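Local atomic coordinates of ATP-dependent helicase FUN30 (Saccharomyces cerevisiae S288c, PDB entry 5GN1), a protein that remodels nucleosomes at the expense of ATP, supporting DNA end resection during double-strand break repair and heterochromatin organization. Residues Q54-Q62 against M182-L190; Y66-H76 against S98-L107. All coordinates share one frame; numbering follows the deposited sequence.

Interaction 1: Q54-Q62 against M182-L190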
loop_
_atom_site.group_PDB
_atom_site.type_symbol
_atom_site.label_atom_id
_atom_site.label_comp_id
_atom_site.label_asym_id
_atom_site.label_seq_id
_atom_site.Cartn_x
_atom_site.Cartn_y
_atom_site.Cartn_z
ATOM N N GLN A 54 2.677 12.346 10.628
ATOM C CA GLN A 54 3.789 11.625 11.228
ATOM C C GLN A 54 4.772 11.280 10.126
ATOM O O GLN A 54 4.425 10.552 9.189
ATOM C CB GLN A 54 3.324 10.357 11.937
ATOM C CG GLN A 54 4.462 9.499 12.467
ATOM C CD GLN A 54 5.346 10.219 13.473
ATOM O OE1 GLN A 54 4.912 10.521 14.580
ATOM N NE2 GLN A 54 6.602 10.482 13.092
ATOM N N TYR A 55 5.990 11.807 10.226
ATOM C CA TYR A 55 6.972 11.577 9.179
ATOM C C TYR A 55 7.700 10.256 9.393
ATOM O O TYR A 55 7.939 9.830 10.525
ATOM C CB TYR A 55 7.957 12.750 9.098
ATOM C CG TYR A 55 7.341 13.969 8.425
ATOM C CD1 TYR A 55 7.065 13.958 7.065
ATOM C CD2 TYR A 55 7.031 15.123 9.149
ATOM C CE1 TYR A 55 6.496 15.046 6.433
ATOM C CE2 TYR A 55 6.463 16.234 8.521
ATOM C CZ TYR A 55 6.206 16.187 7.154
ATOM O OH TYR A 55 5.643 17.267 6.493
ATOM N N CYS A 56 8.014 9.596 8.279
ATOM C CA CYS A 56 8.675 8.302 8.238
ATOM C C CYS A 56 9.905 8.444 7.354
ATOM O O CYS A 56 9.964 9.324 6.494
ATOM C CB CYS A 56 7.733 7.182 7.673
ATOM S SG CYS A 56 6.043 7.271 8.328
ATOM N N GLU A 57 10.843 7.552 7.488
ATOM C CA GLU A 57 11.977 7.588 6.617
ATOM C C GLU A 57 11.986 6.356 5.742
ATOM O O GLU A 57 11.430 5.365 6.074
ATOM C CB GLU A 57 13.251 7.516 7.429
ATOM C CG GLU A 57 13.677 8.728 8.255
ATOM C CD GLU A 57 14.061 9.970 7.441
ATOM O OE1 GLU A 57 13.653 11.038 7.822
ATOM O OE2 GLU A 57 14.758 9.889 6.441
ATOM N N LEU A 58 12.645 6.460 4.620
ATOM C CA LEU A 58 12.952 5.310 3.783
ATOM C C LEU A 58 14.034 4.473 4.454
ATOM O O LEU A 58 15.142 4.963 4.690
ATOM C CB LEU A 58 13.430 5.775 2.405
ATOM C CG LEU A 58 12.491 6.565 1.483
ATOM C CD1 LEU A 58 13.270 7.265 0.368
ATOM C CD2 LEU A 58 11.452 5.615 0.880
ATOM N N ASN A 59 13.748 3.212 4.756
ATOM C CA ASN A 59 14.832 2.392 5.269
ATOM C C ASN A 59 15.802 2.058 4.124
ATOM O O ASN A 59 15.669 2.544 2.992
ATOM C CB ASN A 59 14.277 1.174 6.017
ATOM C CG ASN A 59 13.730 0.061 5.100
ATOM O OD1 ASN A 59 13.801 0.114 3.871
ATOM N ND2 ASN A 59 13.157 -0.956 5.730
ATOM N N ALA A 60 16.825 1.261 4.430
ATOM C CA ALA A 60 17.877 1.002 3.446
ATOM C C ALA A 60 17.327 0.294 2.211
ATOM O O ALA A 60 17.636 0.676 1.074
ATOM C CB ALA A 60 18.995 0.176 4.080
ATOM N N ILE A 61 16.515 -0.749 2.420
ATOM C CA ILE A 61 15.928 -1.491 1.305
ATOM C C ILE A 61 15.064 -0.579 0.447
ATOM O O ILE A 61 15.111 -0.640 -0.790
ATOM C CB ILE A 61 15.108 -2.687 1.820
ATOM C CG1 ILE A 61 15.858 -3.470 2.894
ATOM C CG2 ILE A 61 14.702 -3.576 0.654
ATOM C CD1 ILE A 61 14.930 -4.329 3.753
ATOM N N GLN A 62 14.249 0.274 1.089
ATOM C CA GLN A 62 13.403 1.204 0.347
ATOM C C GLN A 62 14.233 2.221 -0.419
ATOM O O GLN A 62 13.893 2.577 -1.552
ATOM C CB GLN A 62 12.452 1.945 1.293
ATOM C CG GLN A 62 11.431 1.084 2.020
ATOM C CD GLN A 62 10.686 1.899 3.062
ATOM O OE1 GLN A 62 11.095 1.960 4.226
ATOM N NE2 GLN A 62 9.631 2.582 2.635
ATOM N N MET A 182 7.828 -6.670 8.314
ATOM C CA MET A 182 8.075 -5.593 9.272
ATOM C C MET A 182 9.080 -4.565 8.769
ATOM O O MET A 182 9.155 -3.477 9.349
ATOM C CB MET A 182 8.586 -6.147 10.613
ATOM C CG MET A 182 7.752 -7.262 11.188
ATOM S SD MET A 182 6.071 -6.699 11.501
ATOM C CE MET A 182 6.308 -5.654 12.941
ATOM N N GLN A 183 9.845 -4.868 7.716
ATOM C CA GLN A 183 10.974 -4.021 7.314
ATOM C C GLN A 183 10.519 -2.936 6.339
ATOM O O GLN A 183 10.693 -3.023 5.121
ATOM C CB GLN A 183 12.089 -4.863 6.718
ATOM C CG GLN A 183 12.737 -5.805 7.707
ATOM C CD GLN A 183 13.812 -6.638 7.038
ATOM O OE1 GLN A 183 14.800 -6.104 6.526
ATOM N NE2 GLN A 183 13.623 -7.949 7.027
ATOM N N SER A 184 9.963 -1.871 6.910
ATOM C CA SER A 184 9.592 -0.671 6.179
ATOM C C SER A 184 9.575 0.481 7.169
ATOM O O SER A 184 9.218 0.294 8.331
ATOM C CB SER A 184 8.220 -0.817 5.513
ATOM O OG SER A 184 7.669 0.444 5.190
ATOM N N GLY A 185 9.957 1.674 6.701
ATOM C CA GLY A 185 9.911 2.842 7.569
ATOM C C GLY A 185 8.501 3.207 7.998
ATOM O O GLY A 185 8.291 3.736 9.094
ATOM N N LYS A 186 7.511 2.939 7.149
ATOM C CA LYS A 186 6.147 3.216 7.576
ATOM C C LYS A 186 5.669 2.211 8.614
ATOM O O LYS A 186 4.814 2.548 9.443
ATOM C CB LYS A 186 5.196 3.241 6.383
ATOM C CG LYS A 186 5.306 4.490 5.561
ATOM C CD LYS A 186 3.938 4.996 5.157
ATOM C CE LYS A 186 4.107 6.238 4.332
ATOM N NZ LYS A 186 2.859 6.722 3.695
ATOM N N ILE A 187 6.194 0.985 8.592
ATOM C CA ILE A 187 5.801 0.017 9.616
ATOM C C ILE A 187 6.449 0.375 10.943
ATOM O O ILE A 187 5.816 0.282 11.999
ATOM C CB ILE A 187 6.137 -1.422 9.179
ATOM C CG1 ILE A 187 5.430 -1.755 7.857
ATOM C CG2 ILE A 187 5.740 -2.434 10.271
ATOM C CD1 ILE A 187 3.909 -1.569 7.861
ATOM N N ASP A 188 7.717 0.807 10.909
ATOM C CA ASP A 188 8.367 1.321 12.113
ATOM C C ASP A 188 7.524 2.409 12.764
ATOM O O ASP A 188 7.254 2.372 13.974
ATOM C CB ASP A 188 9.762 1.863 11.777
ATOM C CG ASP A 188 10.770 0.755 11.477
ATOM O OD1 ASP A 188 10.593 -0.378 11.978
ATOM O OD2 ASP A 188 11.753 1.029 10.752
ATOM N N ALA A 189 7.086 3.385 11.966
ATOM C CA ALA A 189 6.238 4.444 12.496
ATOM C C ALA A 189 4.904 3.895 12.993
ATOM O O ALA A 189 4.412 4.307 14.049
ATOM C CB ALA A 189 6.017 5.516 11.429
ATOM N N LEU A 190 4.295 2.972 12.241
ATOM C CA LEU A 190 2.977 2.454 12.613
ATOM C C LEU A 190 3.030 1.713 13.945
ATOM O O LEU A 190 2.105 1.802 14.758
ATOM C CB LEU A 190 2.461 1.526 11.510
ATOM C CG LEU A 190 1.146 0.811 11.812
ATOM C CD1 LEU A 190 -0.011 1.808 11.785
ATOM C CD2 LEU A 190 0.909 -0.318 10.797
HETATM O O HOH W 1 10.129 5.566 10.071
HETATM O O HOH W 2 13.221 -1.103 8.412
#

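Interaction 2: Y66-H76 against S98-L107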
loop_
_atom_site.group_PDB
_atom_site.type_symbol
_atom_site.label_atom_id
_atom_site.label_comp_id
_atom_site.label_asym_id
_atom_site.label_seq_id
_atom_site.Cartn_x
_atom_site.Cartn_y
_atom_site.Cartn_z
ATOM N N TYR A 66 13.763 2.974 -4.267
ATOM C CA TYR A 66 13.382 4.318 -4.685
ATOM C C TYR A 66 14.407 4.909 -5.656
ATOM O O TYR A 66 14.039 5.497 -6.682
ATOM C CB TYR A 66 13.214 5.215 -3.447
ATOM C CG TYR A 66 12.377 6.451 -3.671
ATOM C CD1 TYR A 66 12.939 7.612 -4.162
ATOM C CD2 TYR A 66 11.017 6.457 -3.376
ATOM C CE1 TYR A 66 12.174 8.745 -4.378
ATOM C CE2 TYR A 66 10.252 7.577 -3.574
ATOM C CZ TYR A 66 10.835 8.722 -4.083
ATOM O OH TYR A 66 10.076 9.847 -4.304
ATOM N N ASP A 67 15.697 4.761 -5.342
ATOM C CA ASP A 67 16.750 5.320 -6.187
ATOM C C ASP A 67 16.735 4.692 -7.580
ATOM O O ASP A 67 16.951 5.389 -8.577
ATOM C CB ASP A 67 18.118 5.117 -5.531
ATOM C CG ASP A 67 18.364 6.044 -4.334
ATOM O OD1 ASP A 67 17.641 7.050 -4.168
ATOM O OD2 ASP A 67 19.308 5.756 -3.559
ATOM N N LYS A 68 16.488 3.379 -7.668
ATOM C CA LYS A 68 16.334 2.721 -8.968
ATOM C C LYS A 68 15.210 3.355 -9.778
ATOM O O LYS A 68 15.363 3.620 -10.976
ATOM C CB LYS A 68 16.055 1.227 -8.791
ATOM C CG LYS A 68 17.271 0.338 -8.646
ATOM C CD LYS A 68 16.860 -1.134 -8.524
ATOM C CE LYS A 68 15.866 -1.359 -7.381
ATOM N NZ LYS A 68 15.729 -2.795 -6.954
ATOM N N GLU A 69 14.053 3.576 -9.144
ATOM C CA GLU A 69 12.935 4.201 -9.845
ATOM C C GLU A 69 13.267 5.624 -10.265
ATOM O O GLU A 69 12.851 6.076 -11.344
ATOM C CB GLU A 69 11.683 4.201 -8.964
ATOM C CG GLU A 69 11.082 2.831 -8.755
ATOM C CD GLU A 69 10.646 2.176 -10.062
ATOM O OE1 GLU A 69 10.187 2.897 -10.981
ATOM O OE2 GLU A 69 10.789 0.943 -10.166
ATOM N N ILE A 70 13.979 6.360 -9.407
ATOM C CA ILE A 70 14.337 7.732 -9.747
ATOM C C ILE A 70 15.301 7.743 -10.927
ATOM O O ILE A 70 15.254 8.653 -11.761
ATOM C CB ILE A 70 14.923 8.464 -8.522
ATOM C CG1 ILE A 70 13.824 8.790 -7.511
ATOM C CG2 ILE A 70 15.648 9.749 -8.939
ATOM C CD1 ILE A 70 12.916 9.952 -7.924
ATOM N N GLN A 71 16.130 6.739 -11.052
ATOM C CA GLN A 71 17.038 6.633 -12.178
ATOM C C GLN A 71 16.226 6.429 -13.463
ATOM O O GLN A 71 16.514 7.049 -14.451
ATOM C CB GLN A 71 18.046 5.517 -11.985
ATOM C CG GLN A 71 19.123 5.440 -13.063
ATOM C CD GLN A 71 20.231 4.429 -12.782
ATOM O OE1 GLN A 71 20.271 3.813 -11.711
ATOM N NE2 GLN A 71 21.136 4.258 -13.745
ATOM N N ILE A 72 15.204 5.578 -13.430
ATOM C CA ILE A 72 14.345 5.397 -14.599
ATOM C C ILE A 72 13.635 6.701 -14.926
ATOM O O ILE A 72 13.555 7.106 -16.096
ATOM C CB ILE A 72 13.355 4.235 -14.372
ATOM C CG1 ILE A 72 14.119 2.950 -14.063
ATOM C CG2 ILE A 72 12.510 4.027 -15.599
ATOM C CD1 ILE A 72 13.222 1.765 -13.672
ATOM N N VAL A 73 13.157 7.411 -13.893
ATOM C CA VAL A 73 12.521 8.712 -14.091
ATOM C C VAL A 73 13.452 9.657 -14.842
ATOM O O VAL A 73 13.025 10.404 -15.734
ATOM C CB VAL A 73 12.098 9.318 -12.739
ATOM C CG1 VAL A 73 11.625 10.738 -12.945
ATOM C CG2 VAL A 73 10.992 8.479 -12.099
ATOM N N LEU A 74 14.732 9.661 -14.467
ATOM C CA LEU A 74 15.713 10.497 -15.148
ATOM C C LEU A 74 15.886 10.063 -16.595
ATOM O O LEU A 74 15.857 10.894 -17.506
ATOM C CB LEU A 74 17.051 10.438 -14.413
ATOM C CG LEU A 74 17.056 10.947 -12.970
ATOM C CD1 LEU A 74 18.449 10.773 -12.332
ATOM C CD2 LEU A 74 16.582 12.395 -12.914
ATOM N N GLU A 75 16.094 8.762 -16.819
ATOM C CA GLU A 75 16.257 8.257 -18.180
ATOM C C GLU A 75 15.008 8.502 -19.010
ATOM O O GLU A 75 15.100 8.817 -20.204
ATOM C CB GLU A 75 16.601 6.769 -18.146
ATOM C CG GLU A 75 17.932 6.491 -17.490
ATOM C CD GLU A 75 18.102 5.046 -17.107
ATOM O OE1 GLU A 75 17.142 4.258 -17.268
ATOM O OE2 GLU A 75 19.204 4.696 -16.639
ATOM N N HIS A 76 13.826 8.372 -18.389
ATOM C CA HIS A 76 12.569 8.626 -19.091
ATOM C C HIS A 76 12.408 10.106 -19.403
ATOM O O HIS A 76 12.033 10.478 -20.521
ATOM C CB HIS A 76 11.389 8.095 -18.253
ATOM C CG HIS A 76 10.033 8.434 -18.800
ATOM N ND1 HIS A 76 9.198 9.349 -18.197
ATOM C CD2 HIS A 76 9.350 7.955 -19.870
ATOM C CE1 HIS A 76 8.070 9.440 -18.881
ATOM N NE2 HIS A 76 8.134 8.601 -19.899
ATOM N N SER A 98 7.314 2.362 -19.943
ATOM C CA SER A 98 7.355 3.348 -18.867
ATOM C C SER A 98 6.609 4.617 -19.251
ATOM O O SER A 98 6.773 5.143 -20.356
ATOM C CB SER A 98 8.798 3.713 -18.498
ATOM O OG SER A 98 9.520 2.574 -18.053
ATOM N N SER A 99 5.807 5.124 -18.318
ATOM C CA SER A 99 5.092 6.375 -18.486
ATOM C C SER A 99 5.182 7.145 -17.179
ATOM O O SER A 99 5.562 6.599 -16.140
ATOM C CB SER A 99 3.616 6.155 -18.855
ATOM O OG SER A 99 2.922 5.541 -17.781
ATOM N N SER A 100 4.804 8.421 -17.228
ATOM C CA SER A 100 4.757 9.200 -15.998
ATOM C C SER A 100 3.807 8.559 -14.990
ATOM O O SER A 100 4.071 8.574 -13.784
ATOM C CB SER A 100 4.334 10.634 -16.301
ATOM O OG SER A 100 2.985 10.680 -16.725
ATOM N N LYS A 101 2.711 7.969 -15.477
ATOM C CA LYS A 101 1.722 7.367 -14.585
ATOM C C LYS A 101 2.320 6.216 -13.783
ATOM O O LYS A 101 2.242 6.198 -12.552
ATOM C CB LYS A 101 0.513 6.882 -15.387
ATOM C CG LYS A 101 -0.270 7.966 -16.094
ATOM C CD LYS A 101 -1.317 7.342 -17.015
ATOM C CE LYS A 101 -2.539 8.227 -17.144
ATOM N NZ LYS A 101 -3.774 7.426 -17.379
ATOM N N ASN A 102 2.906 5.224 -14.457
ATOM C CA ASN A 102 3.367 4.069 -13.695
ATOM C C ASN A 102 4.695 4.314 -12.987
ATOM O O ASN A 102 5.029 3.562 -12.065
ATOM C CB ASN A 102 3.454 2.805 -14.569
ATOM C CG ASN A 102 4.349 2.966 -15.786
ATOM O OD1 ASN A 102 5.536 3.279 -15.674
ATOM N ND2 ASN A 102 3.790 2.673 -16.965
ATOM N N LEU A 103 5.442 5.360 -13.358
ATOM C CA LEU A 103 6.649 5.696 -12.602
ATOM C C LEU A 103 6.299 6.383 -11.289
ATOM O O LEU A 103 6.875 6.065 -10.244
ATOM C CB LEU A 103 7.581 6.591 -13.434
ATOM C CG LEU A 103 8.341 5.942 -14.587
ATOM C CD1 LEU A 103 8.976 7.024 -15.452
ATOM C CD2 LEU A 103 9.382 4.980 -14.061
ATOM N N ILE A 104 5.377 7.347 -11.334
ATOM C CA ILE A 104 4.819 7.935 -10.114
ATOM C C ILE A 104 4.215 6.854 -9.222
ATOM O O ILE A 104 4.329 6.901 -7.991
ATOM C CB ILE A 104 3.776 9.013 -10.477
ATOM C CG1 ILE A 104 4.437 10.231 -11.155
ATOM C CG2 ILE A 104 2.954 9.431 -9.255
ATOM C CD1 ILE A 104 5.642 10.749 -10.468
ATOM N N MET A 105 3.556 5.864 -9.828
ATOM C CA MET A 105 2.977 4.785 -9.039
ATOM C C MET A 105 4.057 3.985 -8.329
ATOM O O MET A 105 3.916 3.644 -7.149
ATOM C CB MET A 105 2.139 3.869 -9.933
ATOM C CG MET A 105 1.643 2.652 -9.189
ATOM S SD MET A 105 0.418 3.157 -7.961
ATOM C CE MET A 105 -1.051 3.007 -8.984
ATOM N N ALA A 106 5.144 3.678 -9.036
ATOM C CA ALA A 106 6.244 2.935 -8.436
ATOM C C ALA A 106 6.894 3.720 -7.298
ATOM O O ALA A 106 7.263 3.136 -6.273
ATOM C CB ALA A 106 7.275 2.581 -9.509
ATOM N N LEU A 107 7.057 5.040 -7.459
ATOM C CA LEU A 107 7.618 5.840 -6.368
ATOM C C LEU A 107 6.700 5.820 -5.151
ATOM O O LEU A 107 7.174 5.753 -4.010
ATOM C CB LEU A 107 7.865 7.284 -6.815
ATOM C CG LEU A 107 8.900 7.535 -7.923
ATOM C CD1 LEU A 107 8.866 8.986 -8.353
ATOM C CD2 LEU A 107 10.298 7.134 -7.492
#

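Interaction 1: Q54-Q62 against M182-L190
Cys56, on edge strand 49-56, presses its sulfur against the start of helix 185-200. SG lies 3.6 Å from CB of Ala189 and 4.0 Å from CG of Lys186, placed there by a first torsion (-43°) that sets it anti to the carbonyl carbon. The amine of Lys186 runs on past this patch to a salt bridge with Glu316. One helical turn earlier Gly185 meets backbone directly: its CA approaches Glu57 O at 3.3 Å in an almost straight CA-H...O contact, and a side chain on that face would run into the same oxygen. A water bridges the two backbones as well, taking a weak bond from Glu57 N and donating to Gly185 O.

The side-chain amide of Gln62 joins the two segments. Its OE1 receives Gly185 N at 2.7 Å and Asn59 N at 3.0 Å from opposite faces of the amide plane, while NE2 bonds to Ala110 O. Replacing this glutamine by leucine would probably leave both backbone N-H groups without their shared acceptor and unfasten the two helix starts from each other. Asn59 completes a capping box, OD1 accepting from Gln62 N at 2.8 Å. Farther out, the extended Gln183 crosses Ile61, with OE1 of Gln183 3.3 Å from CD1 of Ile61.

Two helix N termini thus converge on one neutral carbonyl oxygen, which their dipoles would probably polarise; the doubly gripped amide joins helix start to helix start, whereas strand and helix meet through sulfur and methyl packing and the Glu57-Gly185 backbone contact.

Interaction 2: Y66-H76 against S98-L107
Ser98 meets the later half of helix 60-82, where its carbonyl O lies 3.7 Å from NE2 of His76 and its OG, hydrogen-bonded to Lys94 O, rests near CG2 of Ile72. The imidazole also reaches Ser99 and the backbone N of Ser100, while its ND1 is bonded to Glu352. Ser99 and Asn102 form a capping box that starts helix 100-110. Leu103 is the first knob, among Glu69, Ile72, Val73 and His76. Its two methyls divide the work: CD1 sits 3.6 Å from His76 ND1, CD2 the same distance from Ile72 CG2. The carboxylate of Glu69 lies against the Ala106 methyl, OE1 of Glu69 3.3 Å from CB of Ala106, the glutamate chain being bent at chi2 (-61°). Leu107 is the second knob, among Tyr66, Glu69, Ile70 and Val73; its CD2 stands over the centre of the tyrosine ring in a CH-pi contact, 3.9 Å from the centroid. The Tyr66 hydroxyl is hydrogen-bonded to Ile315 N.

Knobs spaced four residues apart, between segments 66-76 and 100-107, whose nearly antiparallel axes come within 9.7 Å at 161°, mark knobs-into-holes packing, within a helical layer consistent with the protrusions that SNF2 remodellers add to their RecA-like lobes.

This chain is the C-terminal part of the ATPase domain, the second RecA-like lobe. From the N terminus it runs through edge strand 49-56 into helix 60-82, whose first turn belongs to interaction 1 and whose middle belongs to interaction 2. It then passes through helix 89-94 and returns along helix 100-110, closing a loop of 21 residues at interaction 2. Further helices follow before segment 182-190 comes back to the beginning of helix 60-82, closing the longer loop of 119 residues at interaction 1, inside which interaction 2 is nested. Interaction 1 ties the six-stranded parallel sheet to helix 185-200; interaction 2 pairs helix 60-82 with helix 100-110, and Leu58 packs on Tyr66 where they meet.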